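Local coordinates for protein SSD1 (Saccharomyces cerevisiae S288C, PDB 7AM1) that binds mRNA untranslated regions and represses translation as a pseudonuclease of the RNase II family, implicated in G1-phase control of the cell cycle, at residues A[802-814]-A[891-903]. Numbering follows the deposited sequence. Where two conformers were deposited one is given.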
loop_
_atom_site.group_PDB
_atom_site.type_symbol
_atom_site.label_atom_id
_atom_site.label_comp_id
_atom_site.label_asym_id
_atom_site.label_seq_id
_atom_site.Cartn_x
_atom_site.Cartn_y
_atom_site.Cartn_z
ATOM N N TYR A 802 -24.112 13.400 1.568
ATOM C CA TYR A 802 -23.017 13.283 2.524
ATOM C C TYR A 802 -22.695 14.620 3.178
ATOM O O TYR A 802 -22.214 14.656 4.318
ATOM C CB TYR A 802 -21.763 12.764 1.812
ATOM C CG TYR A 802 -21.116 13.855 0.998
ATOM C CD1 TYR A 802 -21.618 14.198 -0.249
ATOM C CD2 TYR A 802 -20.031 14.574 1.489
ATOM C CE1 TYR A 802 -21.056 15.219 -0.992
ATOM C CE2 TYR A 802 -19.456 15.594 0.747
ATOM C CZ TYR A 802 -19.974 15.910 -0.491
ATOM O OH TYR A 802 -19.414 16.923 -1.233
ATOM N N ARG A 803 -22.929 15.727 2.468
ATOM C CA ARG A 803 -22.602 17.040 3.012
ATOM C C ARG A 803 -23.294 17.296 4.341
ATOM O O ARG A 803 -22.740 17.984 5.207
ATOM C CB ARG A 803 -22.996 18.135 2.020
ATOM C CG ARG A 803 -22.342 19.476 2.301
ATOM C CD ARG A 803 -22.702 20.505 1.250
ATOM N NE ARG A 803 -21.737 20.468 0.161
ATOM C CZ ARG A 803 -20.554 21.074 0.198
ATOM N NH1 ARG A 803 -20.193 21.768 1.269
ATOM N NH2 ARG A 803 -19.731 20.980 -0.835
ATOM N N ASN A 804 -24.501 16.755 4.519
ATOM C CA ASN A 804 -25.258 17.010 5.737
ATOM C C ASN A 804 -24.540 16.473 6.967
ATOM O O ASN A 804 -24.732 16.989 8.073
ATOM C CB ASN A 804 -26.644 16.375 5.617
ATOM C CG ASN A 804 -27.697 17.115 6.410
ATOM O OD1 ASN A 804 -27.791 18.341 6.350
ATOM N ND2 ASN A 804 -28.503 16.369 7.160
ATOM N N SER A 805 -23.709 15.452 6.794
ATOM C CA SER A 805 -22.954 14.848 7.883
ATOM C C SER A 805 -21.548 15.420 8.022
ATOM O O SER A 805 -20.785 14.951 8.874
ATOM C CB SER A 805 -22.882 13.331 7.684
ATOM O OG SER A 805 -22.138 13.012 6.523
ATOM N N ILE A 806 -21.187 16.422 7.220
ATOM C CA ILE A 806 -19.873 17.035 7.347
ATOM C C ILE A 806 -19.825 17.876 8.610
ATOM O O ILE A 806 -20.675 18.750 8.828
ATOM C CB ILE A 806 -19.556 17.898 6.112
ATOM C CG1 ILE A 806 -19.383 17.022 4.874
ATOM C CG2 ILE A 806 -18.335 18.774 6.373
ATOM C CD1 ILE A 806 -19.197 17.832 3.602
ATOM N N LYS A 807 -18.842 17.596 9.464
ATOM C CA LYS A 807 -18.687 18.333 10.712
ATOM C C LYS A 807 -17.898 19.625 10.516
ATOM O O LYS A 807 -18.086 20.581 11.276
ATOM C CB LYS A 807 -18.032 17.431 11.758
ATOM C CG LYS A 807 -18.886 16.215 12.117
ATOM C CD LYS A 807 -18.626 15.742 13.539
ATOM C CE LYS A 807 -19.525 14.568 13.917
ATOM N NZ LYS A 807 -19.149 13.304 13.211
ATOM N N ASN A 808 -16.961 19.652 9.570
ATOM C CA ASN A 808 -16.131 20.832 9.320
ATOM C C ASN A 808 -16.679 21.557 8.093
ATOM O O ASN A 808 -16.132 21.484 6.993
ATOM C CB ASN A 808 -14.668 20.426 9.158
ATOM C CG ASN A 808 -14.448 19.430 8.021
ATOM O OD1 ASN A 808 -15.249 18.516 7.801
ATOM N ND2 ASN A 808 -13.325 19.579 7.326
ATOM N N LYS A 809 -17.764 22.304 8.301
ATOM C CA LYS A 809 -18.503 22.879 7.184
ATOM C C LYS A 809 -17.954 24.213 6.683
ATOM O O LYS A 809 -18.298 24.619 5.569
ATOM C CB LYS A 809 -19.971 23.097 7.578
ATOM C CG LYS A 809 -20.763 21.821 7.841
ATOM C CD LYS A 809 -22.258 22.082 7.747
ATOM C CE LYS A 809 -23.059 20.792 7.870
ATOM N NZ LYS A 809 -22.968 20.250 9.250
ATOM N N PHE A 810 -17.079 24.882 7.427
ATOM C CA PHE A 810 -16.726 26.252 7.076
ATOM C C PHE A 810 -15.623 26.289 6.026
ATOM O O PHE A 810 -14.605 25.600 6.148
ATOM C CB PHE A 810 -16.274 27.031 8.313
ATOM C CG PHE A 810 -15.677 28.369 7.983
ATOM C CD1 PHE A 810 -16.477 29.396 7.508
ATOM C CD2 PHE A 810 -14.320 28.588 8.119
ATOM C CE1 PHE A 810 -15.934 30.622 7.185
ATOM C CE2 PHE A 810 -13.768 29.811 7.798
ATOM C CZ PHE A 810 -14.576 30.829 7.330
ATOM N N ARG A 811 -15.850 27.079 4.973
ATOM C CA ARG A 811 -14.863 27.325 3.931
ATOM C C ARG A 811 -14.726 28.823 3.715
ATOM O O ARG A 811 -15.723 29.515 3.482
ATOM C CB ARG A 811 -15.244 26.659 2.602
ATOM C CG ARG A 811 -14.922 25.178 2.505
ATOM C CD ARG A 811 -16.068 24.327 2.998
ATOM N NE ARG A 811 -16.046 23.006 2.383
ATOM C CZ ARG A 811 -16.965 22.070 2.586
ATOM N NH1 ARG A 811 -17.988 22.307 3.396
ATOM N NH2 ARG A 811 -16.857 20.896 1.976
ATOM N N SER A 812 -13.495 29.315 3.780
ATOM C CA SER A 812 -13.192 30.700 3.450
ATOM C C SER A 812 -13.201 30.897 1.932
ATOM O O SER A 812 -13.292 29.943 1.156
ATOM C CB SER A 812 -11.825 31.098 3.997
ATOM O OG SER A 812 -10.805 30.495 3.222
ATOM N N THR A 813 -13.132 32.155 1.505
ATOM C CA THR A 813 -13.017 32.418 0.081
ATOM C C THR A 813 -11.624 32.015 -0.411
ATOM O O THR A 813 -10.660 31.951 0.359
ATOM C CB THR A 813 -13.217 33.900 -0.228
ATOM O OG1 THR A 813 -12.102 34.630 0.301
ATOM C CG2 THR A 813 -14.517 34.429 0.373
ATOM N N ALA A 814 -11.518 31.769 -1.720
ATOM C CA ALA A 814 -10.229 31.410 -2.307
ATOM C C ALA A 814 -9.186 32.496 -2.071
ATOM O O ALA A 814 -8.010 32.197 -1.823
ATOM C CB ALA A 814 -10.387 31.146 -3.807
ATOM N N ILE A 891 -5.601 23.850 -7.174
ATOM C CA ILE A 891 -6.576 22.921 -6.617
ATOM C C ILE A 891 -6.842 23.298 -5.167
ATOM O O ILE A 891 -5.902 23.525 -4.395
ATOM C CB ILE A 891 -6.087 21.460 -6.708
ATOM C CG1 ILE A 891 -6.063 20.987 -8.166
ATOM C CG2 ILE A 891 -6.947 20.532 -5.851
ATOM C CD1 ILE A 891 -7.398 21.059 -8.864
ATOM N N LEU A 892 -8.117 23.351 -4.800
ATOM C CA LEU A 892 -8.532 23.473 -3.410
ATOM C C LEU A 892 -8.597 22.077 -2.801
ATOM O O LEU A 892 -9.210 21.171 -3.376
ATOM C CB LEU A 892 -9.888 24.172 -3.322
ATOM C CG LEU A 892 -9.879 25.630 -3.793
ATOM C CD1 LEU A 892 -11.228 26.028 -4.368
ATOM C CD2 LEU A 892 -9.494 26.555 -2.651
ATOM N N LEU A 893 -7.946 21.901 -1.655
ATOM C CA LEU A 893 -7.768 20.591 -1.042
ATOM C C LEU A 893 -8.329 20.604 0.371
ATOM O O LEU A 893 -8.030 21.509 1.158
ATOM C CB LEU A 893 -6.287 20.190 -1.030
ATOM C CG LEU A 893 -5.913 18.920 -0.259
ATOM C CD1 LEU A 893 -6.515 17.682 -0.906
ATOM C CD2 LEU A 893 -4.393 18.780 -0.161
ATOM N N ARG A 894 -9.166 19.612 0.665
ATOM C CA ARG A 894 -9.835 19.485 1.946
ATOM C C ARG A 894 -9.951 18.020 2.344
ATOM O O ARG A 894 -9.978 17.127 1.497
ATOM C CB ARG A 894 -11.237 20.083 1.896
ATOM C CG ARG A 894 -11.443 21.234 2.805
ATOM C CD ARG A 894 -12.823 21.795 2.562
ATOM N NE ARG A 894 -13.860 20.930 3.107
ATOM C CZ ARG A 894 -14.422 21.094 4.302
ATOM N NH1 ARG A 894 -15.362 20.251 4.704
ATOM N NH2 ARG A 894 -14.053 22.096 5.091
ATOM N N ALA A 895 -10.066 17.797 3.652
ATOM C CA ALA A 895 -10.472 16.517 4.228
ATOM C C ALA A 895 -11.844 16.703 4.878
ATOM O O ALA A 895 -11.968 17.423 5.876
ATOM C CB ALA A 895 -9.445 16.014 5.243
ATOM N N GLU A 896 -12.873 16.065 4.308
ATOM C CA GLU A 896 -14.221 16.124 4.869
ATOM C C GLU A 896 -14.273 15.239 6.110
ATOM O O GLU A 896 -13.990 14.040 6.030
ATOM C CB GLU A 896 -15.272 15.631 3.873
ATOM C CG GLU A 896 -15.136 16.102 2.442
ATOM C CD GLU A 896 -15.510 17.549 2.245
ATOM O OE1 GLU A 896 -15.965 18.193 3.214
ATOM O OE2 GLU A 896 -15.347 18.040 1.109
ATOM N N VAL A 897 -14.624 15.818 7.252
ATOM C CA VAL A 897 -14.690 15.078 8.507
ATOM C C VAL A 897 -16.138 14.692 8.770
ATOM O O VAL A 897 -17.057 15.489 8.540
ATOM C CB VAL A 897 -14.125 15.921 9.665
ATOM C CG1 VAL A 897 -14.308 15.201 10.992
ATOM C CG2 VAL A 897 -12.660 16.241 9.411
ATOM N N GLY A 898 -16.343 13.472 9.273
ATOM C CA GLY A 898 -17.682 12.987 9.556
ATOM C C GLY A 898 -17.828 11.478 9.604
ATOM O O GLY A 898 -18.586 10.957 10.427
ATOM N N MET A 899 -17.140 10.766 8.711
ATOM C CA MET A 899 -17.178 9.311 8.664
ATOM C C MET A 899 -16.094 8.705 9.554
ATOM O O MET A 899 -15.222 9.400 10.080
ATOM C CB MET A 899 -17.006 8.822 7.221
ATOM C CG MET A 899 -17.931 9.523 6.247
ATOM S SD MET A 899 -19.655 9.045 6.441
ATOM C CE MET A 899 -20.409 10.146 5.245
ATOM N N ALA A 900 -16.139 7.374 9.690
ATOM C CA ALA A 900 -15.094 6.672 10.430
ATOM C C ALA A 900 -13.723 7.076 9.916
ATOM O O ALA A 900 -12.768 7.220 10.689
ATOM C CB ALA A 900 -15.282 5.159 10.314
ATOM N N LEU A 901 -13.610 7.253 8.607
ATOM C CA LEU A 901 -12.401 7.753 8.003
ATOM C C LEU A 901 -12.708 9.069 7.304
ATOM O O LEU A 901 -13.754 9.196 6.658
ATOM C CB LEU A 901 -11.841 6.744 6.993
ATOM C CG LEU A 901 -11.586 5.332 7.531
ATOM C CD1 LEU A 901 -10.993 4.450 6.439
ATOM C CD2 LEU A 901 -10.678 5.357 8.759
ATOM N N PRO A 902 -11.833 10.062 7.410
ATOM C CA PRO A 902 -12.053 11.309 6.673
ATOM C C PRO A 902 -11.903 11.082 5.178
ATOM O O PRO A 902 -11.297 10.110 4.721
ATOM C CB PRO A 902 -10.970 12.243 7.219
ATOM C CG PRO A 902 -9.883 11.314 7.690
ATOM C CD PRO A 902 -10.593 10.097 8.207
ATOM N N CYS A 903 -12.459 12.014 4.412
ATOM C CA CYS A 903 -12.496 11.915 2.959
ATOM C C CYS A 903 -11.769 13.112 2.368
ATOM O O CYS A 903 -12.204 14.254 2.542
ATOM C CB CYS A 903 -13.943 11.872 2.465
ATOM S SG CYS A 903 -14.896 10.500 3.150
#
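With chi1 at 58°, N808 tucks its CG between its own backbone N and carbonyl carbon, which lays the amide along the end of strand 888-896; R894 bends at chi3 (74°) to bring its guanidinium up to the N808 carbonyl. An asparagine suits this place because one amide can both accept and donate: OD1 takes the N-H of V897 at 2.8 Å, and ND2 gives to A895 O at 2.9 Å. R894 grips the N808 carbonyl end-on, NH1 and NH2 both reaching N808 O, the shorter bond 2.7 Å from NH1; NH2 also bonds G730 O. N808 ND2 lies over one face of the R894 guanidinium. In the R811 conformer given here, one of two, its guanidinium stacks on the opposite face, planes 27° apart. E896 OE1 probably eases this meeting of like charges, bridging to R894 NH1 at 2.6 Å and, in that conformer, to R811 NH2 at 3.1 Å; E896 OE2 is held by T905. Replacing R894 with alanine would probably leave the carbonyls of N808 and G730 without these donors and E896 OE1 without its shorter bridge. One residue before N808, K807 N bonds V897 O at 2.9 Å, and G898 fits where a side chain would strike S805 O. A salt-bridge network, beside an asparagine amide bonding backbone much as a neighbouring strand might, thus fastens a long loop to the five-stranded antiparallel sheet of the DIS3L2-like C-terminal region.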